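Local coordinates for protein cysteine desulfurase (Stenotrophomonas maltophilia, PDB 6WCI) that probably removes sulfur from L-cysteine with the help of pyridoxal 5'-phosphate, leaving L-alanine and passing the sulfur to a carrier, at residues T87-G92 against G302-G307; S112-A117 against H143-V148; L172-L177 against R204-E209. All blocks are in the same frame, centred on the assembly; numbering follows the deposited sequence.

Contact 1: T87-G92 against G302-G307; sequences TDAYEG and GFIGLG
On the helix that brings Ala89 and Tyr90 against Phe303 and Ile304, the hydroxyl OG1 of Thr87 is held twice, by the carbonyl O of Gly83 four residues back and by the backbone N of Ser76. The bond to Gly83 stays within the helix; the one to Ser76 ties this turn to the loop before it. The side chains that cross to residues 302-307 meet through carbon atoms, and no hydrogen bond joins the two segments.

Ile304 reaches across first. Its CG1 lies anti to the carbonyl carbon (chi1 -72°), and the extended chain beyond it carries CD1 to 3.6 Å from Ala89 CB. CG1 follows at 3.8 Å from the same Ala89 CB, so one small methyl meets two carbons of the longer branch. That branch also runs past the backbone, with Ile304 CG1 4.2 Å from Tyr90 N.

The aromatic pair fills the other half. Tyr90 has its ring anti to the backbone N (chi1 172°), which lays it alongside Phe303, the two side chains pointing the same way. The ring does not stack on its neighbour: its edge, CD1 and CE1, meets Phe303 CB close to the tyrosine plane, CE1 of Tyr90 lying 3.9 Å from CB of Phe303. Both side chains also touch Leu110 of strand 108-111.

The axes of the two short segments pass 8.4 Å apart and cross at 55°. Helices 81-101 and 300-316 thus meet over strand 108-111, an outermost strand of the mixed seven-stranded sheet that forms the core of the large domain in fold-type I pyridoxal-phosphate enzymes.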
ATOM      1  N   THR B  87      14.509   9.903   2.747  1.00 37.06           N
ATOM      2  CA  THR B  87      14.067  10.490   1.490  1.00 35.42           C
ATOM      3  C   THR B  87      15.009  10.125   0.352  1.00 37.60           C
ATOM      4  O   THR B  87      14.562   9.768  -0.748  1.00 37.39           O
ATOM      5  CB  THR B  87      13.954  12.010   1.635  1.00 37.54           C
ATOM      6  OG1 THR B  87      13.006  12.311   2.664  1.00 31.08           O
ATOM      7  CG2 THR B  87      13.487  12.646   0.316  1.00 35.94           C
ATOM      8  N   ASP B  88      16.318  10.221   0.592  1.00 32.48           N
ATOM      9  CA  ASP B  88      17.280   9.861  -0.448  1.00 33.95           C
ATOM     10  C   ASP B  88      17.137   8.399  -0.851  1.00 34.72           C
ATOM     11  O   ASP B  88      17.217   8.063  -2.038  1.00 39.91           O
ATOM     12  CB  ASP B  88      18.702  10.153   0.025  1.00 40.20           C
ATOM     13  CG  ASP B  88      18.944  11.635   0.243  1.00 46.85           C
ATOM     14  OD1 ASP B  88      18.052  12.444  -0.100  1.00 49.97           O
ATOM     15  OD2 ASP B  88      20.020  11.995   0.759  1.00 49.70           O
ATOM     16  N   ALA B  89      16.914   7.516   0.120  1.00 36.43           N
ATOM     17  CA  ALA B  89      16.741   6.102  -0.200  1.00 32.48           C
ATOM     18  C   ALA B  89      15.455   5.868  -0.984  1.00 33.77           C
ATOM     19  O   ALA B  89      15.429   5.082  -1.942  1.00 33.41           O
ATOM     20  CB  ALA B  89      16.748   5.284   1.093  1.00 22.74           C
ATOM     21  N   TYR B  90      14.380   6.556  -0.601  1.00 34.60           N
ATOM     22  CA  TYR B  90      13.084   6.325  -1.226  1.00 36.96           C
ATOM     23  C   TYR B  90      13.060   6.858  -2.652  1.00 32.62           C
ATOM     24  O   TYR B  90      12.686   6.142  -3.590  1.00 32.92           O
ATOM     25  CB  TYR B  90      11.993   6.968  -0.375  1.00 34.18           C
ATOM     26  CG  TYR B  90      10.619   6.977  -1.002  1.00 31.34           C
ATOM     27  CD1 TYR B  90       9.876   5.804  -1.128  1.00 30.36           C
ATOM     28  CD2 TYR B  90      10.046   8.168  -1.433  1.00 29.05           C
ATOM     29  CE1 TYR B  90       8.602   5.819  -1.708  1.00 27.38           C
ATOM     30  CE2 TYR B  90       8.783   8.195  -1.999  1.00 27.90           C
ATOM     31  CZ  TYR B  90       8.062   7.025  -2.130  1.00 29.72           C
ATOM     32  OH  TYR B  90       6.798   7.075  -2.693  1.00 29.54           O
ATOM     33  N   GLU B  91      13.456   8.117  -2.839  1.00 31.76           N
ATOM     34  CA  GLU B  91      13.549   8.635  -4.194  1.00 31.23           C
ATOM     35  C   GLU B  91      14.655   7.943  -4.974  1.00 32.41           C
ATOM     36  O   GLU B  91      14.558   7.831  -6.196  1.00 35.16           O
ATOM     37  CB  GLU B  91      13.758  10.148  -4.176  1.00 31.45           C
ATOM     38  CG  GLU B  91      12.529  10.937  -3.711  1.00 34.80           C
ATOM     39  CD  GLU B  91      11.296  10.746  -4.616  1.00 33.64           C
ATOM     40  OE1 GLU B  91      11.456  10.387  -5.804  1.00 36.55           O
ATOM     41  OE2 GLU B  91      10.160  10.961  -4.126  1.00 33.08           O
ATOM     42  N   GLY B  92      15.709   7.481  -4.296  1.00 33.62           N
ATOM     43  CA  GLY B  92      16.707   6.667  -4.977  1.00 33.25           C
ATOM     44  C   GLY B  92      16.111   5.395  -5.553  1.00 35.40           C
ATOM     45  O   GLY B  92      16.500   4.945  -6.633  1.00 34.90           O
ATOM     46  N   GLY B 302       8.991  -0.787   1.994  1.00 21.18           N
ATOM     47  CA  GLY B 302       8.767  -1.633   0.837  1.00 30.38           C
ATOM     48  C   GLY B 302       9.447  -1.108  -0.413  1.00 35.19           C
ATOM     49  O   GLY B 302      10.065  -1.868  -1.160  1.00 33.74           O
ATOM     50  N   PHE B 303       9.356   0.204  -0.659  1.00 29.96           N
ATOM     51  CA  PHE B 303       9.962   0.724  -1.881  1.00 26.40           C
ATOM     52  C   PHE B 303      11.482   0.816  -1.795  1.00 28.91           C
ATOM     53  O   PHE B 303      12.160   0.648  -2.816  1.00 33.22           O
ATOM     54  CB  PHE B 303       9.327   2.062  -2.256  1.00 32.11           C
ATOM     55  CG  PHE B 303       8.045   1.882  -2.997  1.00 32.25           C
ATOM     56  CD1 PHE B 303       8.064   1.472  -4.321  1.00 32.95           C
ATOM     57  CD2 PHE B 303       6.826   2.015  -2.354  1.00 25.32           C
ATOM     58  CE1 PHE B 303       6.889   1.242  -5.010  1.00 28.22           C
ATOM     59  CE2 PHE B 303       5.657   1.777  -3.035  1.00 31.54           C
ATOM     60  CZ  PHE B 303       5.689   1.403  -4.370  1.00 27.55           C
ATOM     61  N   ILE B 304      12.043   1.058  -0.614  1.00 24.80           N
ATOM     62  CA  ILE B 304      13.492   0.935  -0.475  1.00 28.51           C
ATOM     63  C   ILE B 304      13.947  -0.476  -0.840  1.00 31.45           C
ATOM     64  O   ILE B 304      14.943  -0.660  -1.552  1.00 33.57           O
ATOM     65  CB  ILE B 304      13.927   1.317   0.945  1.00 25.61           C
ATOM     66  CG1 ILE B 304      13.790   2.826   1.137  1.00 22.00           C
ATOM     67  CG2 ILE B 304      15.371   0.858   1.225  1.00 25.94           C
ATOM     68  CD1 ILE B 304      14.154   3.238   2.536  1.00 26.16           C
ATOM     69  N   GLY B 305      13.216  -1.491  -0.379  1.00 32.87           N
ATOM     70  CA  GLY B 305      13.542  -2.855  -0.762  1.00 31.20           C
ATOM     71  C   GLY B 305      13.306  -3.126  -2.240  1.00 29.83           C
ATOM     72  O   GLY B 305      14.052  -3.884  -2.863  1.00 35.62           O
ATOM     73  N   LEU B 306      12.263  -2.520  -2.820  1.00 27.94           N
ATOM     74  CA  LEU B 306      12.000  -2.737  -4.242  1.00 28.12           C
ATOM     75  C   LEU B 306      13.112  -2.143  -5.092  1.00 30.24           C
ATOM     76  O   LEU B 306      13.515  -2.735  -6.100  1.00 29.61           O
ATOM     77  CB  LEU B 306      10.636  -2.160  -4.650  1.00 26.77           C
ATOM     78  CG  LEU B 306      10.281  -2.405  -6.138  1.00 22.73           C
ATOM     79  CD1 LEU B 306      10.249  -3.919  -6.455  1.00 25.02           C
ATOM     80  CD2 LEU B 306       8.985  -1.727  -6.610  1.00 30.37           C
ATOM     81  N   GLY B 307      13.653  -0.998  -4.676  1.00 29.59           N
ATOM     82  CA  GLY B 307      14.807  -0.443  -5.365  1.00 28.48           C
ATOM     83  C   GLY B 307      15.992  -1.390  -5.386  1.00 35.60           C
ATOM     84  O   GLY B 307      16.673  -1.526  -6.408  1.00 38.38           O
TER

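Contact 2: S112-A117 against H143-V148; sequences SGTTFA and HHANIV
Ala145 offers its CB methyl to two successive threonines of the opening helical turn: Thr115 OG1 lies 4.0 Å from Ala145 CB, and Thr114 CG2 lies 4.2 Å from that same CB. These are loose van der Waals contacts; the two hydroxyls have polar partners of their own. Thr115 OG1 bonds to the phosphate oxygen OP3 of the pyridoxal-lysine at position 246, and Thr114 OG1 to Ser222 OG.

One step out, the methyl is positioned by its own loop. Ala145 N donates to His143 ND1 over 2.9 Å in a nearly straight bond, the donor tilted somewhat from the imidazole plane. Asn146 N closes the turn on His143 O at 2.7 Å. Beyond that, the Asn146 amide is fixed at both atoms, OD1 by Trp150 and ND2 by Glu142. Against Thr115 also packs Gly296 of the second subunit.

On the threonine side, Gly113 occupies the N-cap position of helix 114-126, its carbonyl O accepting from Ala117 N. Through Thr115 the start of this helix meets the cofactor phosphate, probably with a favourable helix dipole. A helix N terminus near the phosphate, as here, is part of the phosphate-binding site of fold-type I pyridoxal-phosphate enzymes.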
ATOM      1  N   SER B 112       0.834   0.380  -4.547  1.00 27.13           N
ATOM      2  CA  SER B 112       0.878  -0.830  -3.736  1.00 26.68           C
ATOM      3  C   SER B 112       0.861  -2.119  -4.553  1.00 28.76           C
ATOM      4  O   SER B 112       0.840  -3.198  -3.956  1.00 26.40           O
ATOM      5  CB  SER B 112      -0.288  -0.845  -2.744  1.00 26.16           C
ATOM      6  OG  SER B 112      -1.522  -0.822  -3.427  1.00 39.29           O
ATOM      7  N   GLY B 113       0.879  -2.030  -5.873  1.00 30.08           N
ATOM      8  CA  GLY B 113       0.870  -3.200  -6.736  1.00 35.48           C
ATOM      9  C   GLY B 113       0.267  -2.874  -8.088  1.00 37.08           C
ATOM     10  O   GLY B 113      -0.214  -1.768  -8.343  1.00 32.82           O
ATOM     11  N   THR B 114       0.305  -3.871  -8.973  1.00 37.41           N
ATOM     12  CA  THR B 114      -0.320  -3.722 -10.284  1.00 30.88           C
ATOM     13  C   THR B 114      -1.785  -3.350 -10.150  1.00 26.40           C
ATOM     14  O   THR B 114      -2.291  -2.496 -10.891  1.00 27.61           O
ATOM     15  CB  THR B 114      -0.186  -5.021 -11.079  1.00 27.37           C
ATOM     16  OG1 THR B 114       1.126  -5.103 -11.649  1.00 29.54           O
ATOM     17  CG2 THR B 114      -1.238  -5.095 -12.195  1.00 30.29           C
ATOM     18  N   THR B 115      -2.483  -3.996  -9.215  1.00 27.58           N
ATOM     19  CA  THR B 115      -3.918  -3.783  -9.075  1.00 28.53           C
ATOM     20  C   THR B 115      -4.228  -2.304  -8.871  1.00 31.88           C
ATOM     21  O   THR B 115      -5.091  -1.737  -9.550  1.00 30.00           O
ATOM     22  CB  THR B 115      -4.444  -4.618  -7.909  1.00 27.16           C
ATOM     23  OG1 THR B 115      -4.126  -5.994  -8.127  1.00 36.91           O
ATOM     24  CG2 THR B 115      -5.949  -4.455  -7.789  1.00 32.63           C
ATOM     25  N   PHE B 116      -3.501  -1.652  -7.954  1.00 33.30           N
ATOM     26  CA  PHE B 116      -3.703  -0.222  -7.752  1.00 28.53           C
ATOM     27  C   PHE B 116      -3.335   0.568  -9.001  1.00 29.54           C
ATOM     28  O   PHE B 116      -4.054   1.500  -9.390  1.00 28.84           O
ATOM     29  CB  PHE B 116      -2.891   0.276  -6.553  1.00 23.50           C
ATOM     30  CG  PHE B 116      -3.213   1.699  -6.157  1.00 25.01           C
ATOM     31  CD1 PHE B 116      -2.781   2.766  -6.924  1.00 32.36           C
ATOM     32  CD2 PHE B 116      -3.960   1.962  -5.023  1.00 30.88           C
ATOM     33  CE1 PHE B 116      -3.097   4.068  -6.578  1.00 32.32           C
ATOM     34  CE2 PHE B 116      -4.267   3.264  -4.662  1.00 33.35           C
ATOM     35  CZ  PHE B 116      -3.839   4.318  -5.441  1.00 32.04           C
ATOM     36  N   ALA B 117      -2.199   0.238  -9.616  1.00 26.86           N
ATOM     37  CA  ALA B 117      -1.777   0.914 -10.843  1.00 29.53           C
ATOM     38  C   ALA B 117      -2.885   0.937 -11.897  1.00 33.01           C
ATOM     39  O   ALA B 117      -3.149   1.977 -12.510  1.00 28.08           O
ATOM     40  CB  ALA B 117      -0.527   0.230 -11.407  1.00 32.96           C
ATOM     41  N   HIS B 143      -5.640 -10.949 -16.543  1.00 36.46           N
ATOM     42  CA  HIS B 143      -5.837 -11.228 -15.136  1.00 40.68           C
ATOM     43  C   HIS B 143      -6.957 -10.328 -14.626  1.00 40.03           C
ATOM     44  O   HIS B 143      -7.222  -9.266 -15.195  1.00 31.26           O
ATOM     45  CB  HIS B 143      -4.505 -10.994 -14.413  1.00 42.89           C
ATOM     46  CG  HIS B 143      -4.523 -11.228 -12.935  1.00 40.04           C
ATOM     47  ND1 HIS B 143      -4.930 -10.264 -12.039  1.00 34.10           N
ATOM     48  CD2 HIS B 143      -4.070 -12.268 -12.188  1.00 41.23           C
ATOM     49  CE1 HIS B 143      -4.783 -10.718 -10.806  1.00 36.76           C
ATOM     50  NE2 HIS B 143      -4.257 -11.931 -10.870  1.00 38.49           N
ATOM     51  N   HIS B 144      -7.642 -10.772 -13.568  1.00 41.47           N
ATOM     52  CA  HIS B 144      -8.712  -9.963 -12.990  1.00 40.73           C
ATOM     53  C   HIS B 144      -8.281  -8.530 -12.732  1.00 38.34           C
ATOM     54  O   HIS B 144      -9.101  -7.612 -12.829  1.00 34.97           O
ATOM     55  CB  HIS B 144      -9.204 -10.594 -11.695  1.00 38.87           C
ATOM     56  CG  HIS B 144      -9.923 -11.885 -11.907  1.00 34.79           C
ATOM     57  ND1 HIS B 144     -10.211 -12.755 -10.879  1.00 36.75           N
ATOM     58  CD2 HIS B 144     -10.433 -12.441 -13.030  1.00 35.07           C
ATOM     59  CE1 HIS B 144     -10.853 -13.804 -11.363  1.00 44.65           C
ATOM     60  NE2 HIS B 144     -10.997 -13.640 -12.667  1.00 40.79           N
ATOM     61  N   ALA B 145      -7.000  -8.314 -12.413  1.00 37.90           N
ATOM     62  CA  ALA B 145      -6.512  -6.951 -12.227  1.00 39.32           C
ATOM     63  C   ALA B 145      -6.749  -6.095 -13.465  1.00 36.61           C
ATOM     64  O   ALA B 145      -6.926  -4.881 -13.351  1.00 32.05           O
ATOM     65  CB  ALA B 145      -5.025  -6.963 -11.889  1.00 30.86           C
ATOM     66  N   ASN B 146      -6.743  -6.698 -14.655  1.00 36.82           N
ATOM     67  CA  ASN B 146      -6.956  -5.943 -15.883  1.00 36.73           C
ATOM     68  C   ASN B 146      -8.331  -6.204 -16.480  1.00 30.83           C
ATOM     69  O   ASN B 146      -8.524  -6.026 -17.686  1.00 39.07           O
ATOM     70  CB  ASN B 146      -5.854  -6.252 -16.894  1.00 39.72           C
ATOM     71  CG  ASN B 146      -5.477  -5.045 -17.731  1.00 37.94           C
ATOM     72  OD1 ASN B 146      -5.861  -3.899 -17.425  1.00 37.23           O
ATOM     73  ND2 ASN B 146      -4.725  -5.286 -18.794  1.00 35.44           N
ATOM     74  N   ILE B 147      -9.295  -6.613 -15.655  1.00 30.23           N
ATOM     75  CA  ILE B 147     -10.671  -6.809 -16.098  1.00 32.21           C
ATOM     76  C   ILE B 147     -11.609  -6.021 -15.196  1.00 39.64           C
ATOM     77  O   ILE B 147     -12.363  -5.167 -15.665  1.00 34.98           O
ATOM     78  CB  ILE B 147     -11.064  -8.294 -16.090  1.00 36.07           C
ATOM     79  CG1 ILE B 147     -10.207  -9.087 -17.080  1.00 33.81           C
ATOM     80  CG2 ILE B 147     -12.560  -8.440 -16.356  1.00 34.05           C
ATOM     81  CD1 ILE B 147     -10.389 -10.608 -17.002  1.00 34.81           C
ATOM     82  N   VAL B 148     -11.569  -6.325 -13.895  1.00 40.26           N
ATOM     83  CA  VAL B 148     -12.559  -5.768 -12.968  1.00 37.36           C
ATOM     84  C   VAL B 148     -12.562  -4.246 -12.940  1.00 42.75           C
ATOM     85  O   VAL B 148     -13.654  -3.658 -12.928  1.00 35.28           O
ATOM     86  CB  VAL B 148     -12.383  -6.388 -11.579  1.00 38.12           C
ATOM     87  CG1 VAL B 148     -13.473  -5.925 -10.644  1.00 32.03           C
ATOM     88  CG2 VAL B 148     -12.359  -7.912 -11.697  1.00 30.25           C
TER

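Contact 3: L172-L177 against R204-E209; sequences LDLDAL and REICRE
Ile206 is the centre of this contact, met by three leucines that come at it from different directions. Leu172 approaches obliquely, its CD2 touching Ile206 CD1 at 3.6 Å, the tightest approach between the two segments. Leu177 lies at about a right angle to the isoleucine and puts its own CD2 3.9 Å from Ile206 CG1. Leu174 closes the group from the more exposed side, with CD2 4.3 Å from that same Ile206 CG1.

The torsions explain the division of labour. Ile206 holds CG1 anti to the carbonyl carbon (chi1 -72°), which sends the longer branch out toward the leucines and lets CG1 and CD1 serve different partners. Leu177, by contrast, has CG anti to the backbone N (chi1 175°), stretching the side chain away from its helix toward the isoleucine.

Leu174 and Leu177 sit on the first turn of helix 174-180, and Leu172 just ahead of its cap. Asp173 is the N-cap, and OD1 accepts a weak bond from Ala176 N at 3.3 Å, while Leu177 N bonds to Asp173 O at 3.0 Å. These bonds shape the first turn.

Behind the cluster lies the seven-stranded sheet: Leu172 rests on Thr139 and Leu177 on Leu137, both of strand 135-139. From helix 203-212, Cys207 reaches Thr217 and Val219 of strand 216-220. Each helix is the connection in a beta-alpha-beta crossover between parallel strands, the first from 160-164 to 185-191, the second from 185-191 to 216-220.

No polar atom of one segment bonds to the other, and the backbones stay apart, with Leu174 CA 8.4 Å from Ile206 CA. Between the two segments the contact therefore rests on branched aliphatic side chains, through dispersion and the burial of apolar surface.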
ATOM      1  N   LEU B 172      -2.567 -14.692 -28.656  1.00 48.69           N
ATOM      2  CA  LEU B 172      -3.579 -13.685 -28.948  1.00 51.85           C
ATOM      3  C   LEU B 172      -3.876 -13.661 -30.450  1.00 60.15           C
ATOM      4  O   LEU B 172      -2.971 -13.464 -31.265  1.00 63.04           O
ATOM      5  CB  LEU B 172      -3.083 -12.324 -28.453  1.00 52.98           C
ATOM      6  CG  LEU B 172      -4.001 -11.101 -28.388  1.00 59.34           C
ATOM      7  CD1 LEU B 172      -5.083 -11.261 -27.327  1.00 57.72           C
ATOM      8  CD2 LEU B 172      -3.153  -9.873 -28.123  1.00 52.72           C
ATOM      9  N   ASP B 173      -5.140 -13.869 -30.821  1.00 58.49           N
ATOM     10  CA  ASP B 173      -5.531 -13.896 -32.231  1.00 56.28           C
ATOM     11  C   ASP B 173      -5.451 -12.498 -32.833  1.00 55.57           C
ATOM     12  O   ASP B 173      -6.415 -11.732 -32.750  1.00 53.60           O
ATOM     13  CB  ASP B 173      -6.942 -14.475 -32.377  1.00 55.48           C
ATOM     14  CG  ASP B 173      -7.364 -14.682 -33.836  1.00 60.12           C
ATOM     15  OD1 ASP B 173      -6.663 -14.217 -34.762  1.00 60.20           O
ATOM     16  OD2 ASP B 173      -8.417 -15.315 -34.055  1.00 58.12           O
ATOM     17  N   LEU B 174      -4.320 -12.168 -33.463  1.00 55.35           N
ATOM     18  CA  LEU B 174      -4.109 -10.813 -33.969  1.00 53.65           C
ATOM     19  C   LEU B 174      -5.061 -10.461 -35.107  1.00 58.30           C
ATOM     20  O   LEU B 174      -5.451  -9.292 -35.241  1.00 62.04           O
ATOM     21  CB  LEU B 174      -2.662 -10.638 -34.429  1.00 57.12           C
ATOM     22  CG  LEU B 174      -1.608 -10.901 -33.356  1.00 60.74           C
ATOM     23  CD1 LEU B 174      -0.208 -10.609 -33.886  1.00 65.19           C
ATOM     24  CD2 LEU B 174      -1.909 -10.087 -32.105  1.00 46.92           C
ATOM     25  N   ASP B 175      -5.426 -11.438 -35.943  1.00 55.34           N
ATOM     26  CA  ASP B 175      -6.448 -11.196 -36.956  1.00 59.30           C
ATOM     27  C   ASP B 175      -7.719 -10.661 -36.317  1.00 54.36           C
ATOM     28  O   ASP B 175      -8.230  -9.606 -36.710  1.00 51.90           O
ATOM     29  CB  ASP B 175      -6.749 -12.483 -37.730  1.00 68.05           C
ATOM     30  CG  ASP B 175      -5.829 -12.682 -38.911  1.00 72.11           C
ATOM     31  OD1 ASP B 175      -5.041 -11.762 -39.212  1.00 74.85           O
ATOM     32  OD2 ASP B 175      -5.896 -13.757 -39.538  1.00 78.27           O
ATOM     33  N   ALA B 176      -8.236 -11.372 -35.314  1.00 51.75           N
ATOM     34  CA  ALA B 176      -9.458 -10.931 -34.656  1.00 63.06           C
ATOM     35  C   ALA B 176      -9.252  -9.621 -33.897  1.00 53.44           C
ATOM     36  O   ALA B 176     -10.198  -8.839 -33.753  1.00 49.14           O
ATOM     37  CB  ALA B 176      -9.974 -12.024 -33.720  1.00 61.14           C
ATOM     38  N   LEU B 177      -8.030  -9.350 -33.432  1.00 52.21           N
ATOM     39  CA  LEU B 177      -7.783  -8.114 -32.689  1.00 53.70           C
ATOM     40  C   LEU B 177      -7.905  -6.894 -33.595  1.00 49.19           C
ATOM     41  O   LEU B 177      -8.589  -5.922 -33.251  1.00 49.57           O
ATOM     42  CB  LEU B 177      -6.407  -8.158 -32.035  1.00 44.89           C
ATOM     43  CG  LEU B 177      -5.912  -6.904 -31.315  1.00 45.64           C
ATOM     44  CD1 LEU B 177      -6.786  -6.538 -30.113  1.00 45.80           C
ATOM     45  CD2 LEU B 177      -4.462  -7.086 -30.889  1.00 43.40           C
ATOM     46  N   ARG B 204       4.587  -4.415 -28.503  1.00 44.22           N
ATOM     47  CA  ARG B 204       5.075  -3.331 -29.352  1.00 46.22           C
ATOM     48  C   ARG B 204       4.258  -3.225 -30.636  1.00 48.26           C
ATOM     49  O   ARG B 204       3.764  -2.143 -30.985  1.00 43.46           O
ATOM     50  CB  ARG B 204       6.554  -3.542 -29.658  1.00 54.75           C
ATOM     51  CG  ARG B 204       7.248  -2.371 -30.322  1.00 59.58           C
ATOM     52  CD  ARG B 204       8.593  -2.831 -30.877  1.00 74.46           C
ATOM     53  NE  ARG B 204       9.696  -1.999 -30.406  1.00 85.47           N
ATOM     54  CZ  ARG B 204      10.317  -1.088 -31.147  1.00 94.47           C
ATOM     55  NH1 ARG B 204       9.951  -0.888 -32.406  1.00 97.75           N
ATOM     56  NH2 ARG B 204      11.310  -0.377 -30.629  1.00 98.09           N
ATOM     57  N   GLU B 205       4.088  -4.345 -31.345  1.00 43.61           N
ATOM     58  CA  GLU B 205       3.234  -4.350 -32.529  1.00 47.00           C
ATOM     59  C   GLU B 205       1.814  -3.900 -32.190  1.00 50.13           C
ATOM     60  O   GLU B 205       1.252  -3.022 -32.853  1.00 43.27           O
ATOM     61  CB  GLU B 205       3.230  -5.746 -33.167  1.00 52.92           C
ATOM     62  N   ILE B 206       1.240  -4.467 -31.127  1.00 51.92           N
ATOM     63  CA  ILE B 206      -0.140  -4.168 -30.746  1.00 41.20           C
ATOM     64  C   ILE B 206      -0.313  -2.683 -30.441  1.00 42.57           C
ATOM     65  O   ILE B 206      -1.252  -2.042 -30.920  1.00 42.48           O
ATOM     66  CB  ILE B 206      -0.554  -5.042 -29.551  1.00 41.48           C
ATOM     67  CG1 ILE B 206      -0.744  -6.490 -30.008  1.00 45.19           C
ATOM     68  CG2 ILE B 206      -1.812  -4.497 -28.889  1.00 40.45           C
ATOM     69  CD1 ILE B 206      -0.489  -7.507 -28.914  1.00 43.32           C
ATOM     70  N   CYS B 207       0.583  -2.116 -29.630  1.00 43.65           N
ATOM     71  CA  CYS B 207       0.435  -0.720 -29.248  1.00 41.39           C
ATOM     72  C   CYS B 207       0.627   0.219 -30.423  1.00 38.79           C
ATOM     73  O   CYS B 207      -0.010   1.274 -30.475  1.00 47.13           O
ATOM     74  CB  CYS B 207       1.411  -0.376 -28.130  1.00 44.26           C
ATOM     75  SG  CYS B 207       0.972  -1.172 -26.599  1.00 40.70           S
ATOM     76  N   ARG B 208       1.502  -0.131 -31.365  1.00 40.27           N
ATOM     77  CA  ARG B 208       1.642   0.694 -32.557  1.00 41.39           C
ATOM     78  C   ARG B 208       0.350   0.704 -33.363  1.00 46.08           C
ATOM     79  O   ARG B 208      -0.057   1.746 -33.886  1.00 44.20           O
ATOM     80  CB  ARG B 208       2.802   0.198 -33.421  1.00 43.07           C
ATOM     81  CG  ARG B 208       2.905   0.910 -34.762  1.00 46.78           C
ATOM     82  CD  ARG B 208       3.781   0.164 -35.744  1.00 63.24           C
ATOM     83  NE  ARG B 208       3.281  -1.184 -36.017  1.00 75.48           N
ATOM     84  CZ  ARG B 208       3.937  -2.300 -35.708  1.00 83.59           C
ATOM     85  NH1 ARG B 208       5.129  -2.233 -35.126  1.00 82.99           N
ATOM     86  NH2 ARG B 208       3.409  -3.485 -35.989  1.00 86.31           N
ATOM     87  N   GLU B 209      -0.304  -0.454 -33.481  1.00 46.24           N
ATOM     88  CA  GLU B 209      -1.548  -0.521 -34.238  1.00 47.93           C
ATOM     89  C   GLU B 209      -2.686   0.129 -33.462  1.00 48.15           C
ATOM     90  O   GLU B 209      -3.562   0.768 -34.053  1.00 49.96           O
ATOM     91  CB  GLU B 209      -1.875  -1.974 -34.578  1.00 52.00           C
ATOM     92  CG  GLU B 209      -3.081  -2.158 -35.467  1.00 60.50           C
ATOM     93  CD  GLU B 209      -2.933  -1.485 -36.823  1.00 66.85           C
ATOM     94  OE1 GLU B 209      -1.832  -1.558 -37.413  1.00 65.73           O
ATOM     95  OE2 GLU B 209      -3.923  -0.875 -37.287  1.00 66.63           O
TER

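How the contacts relate
From the N terminus, helix 81-101 comes first with residues 87-92, whose partner waits until 302-307, so contact 1 closes a long loop of 209 residues. The other two contacts both lie within it, one after the other: contact 2 joins 112-117 to 143-148 and is complete before contact 3 opens at 172-177 and closes at 204-209. None cross. Contact 1 gathers two helices beside the edge strand 108-111, contact 2 lies at the cofactor phosphate, and contact 3 pairs two crossover helices. Contacts 1 and 3 fall on opposite sides of the chain's centre, their own centres about 36 Å apart, and no two contacts touch.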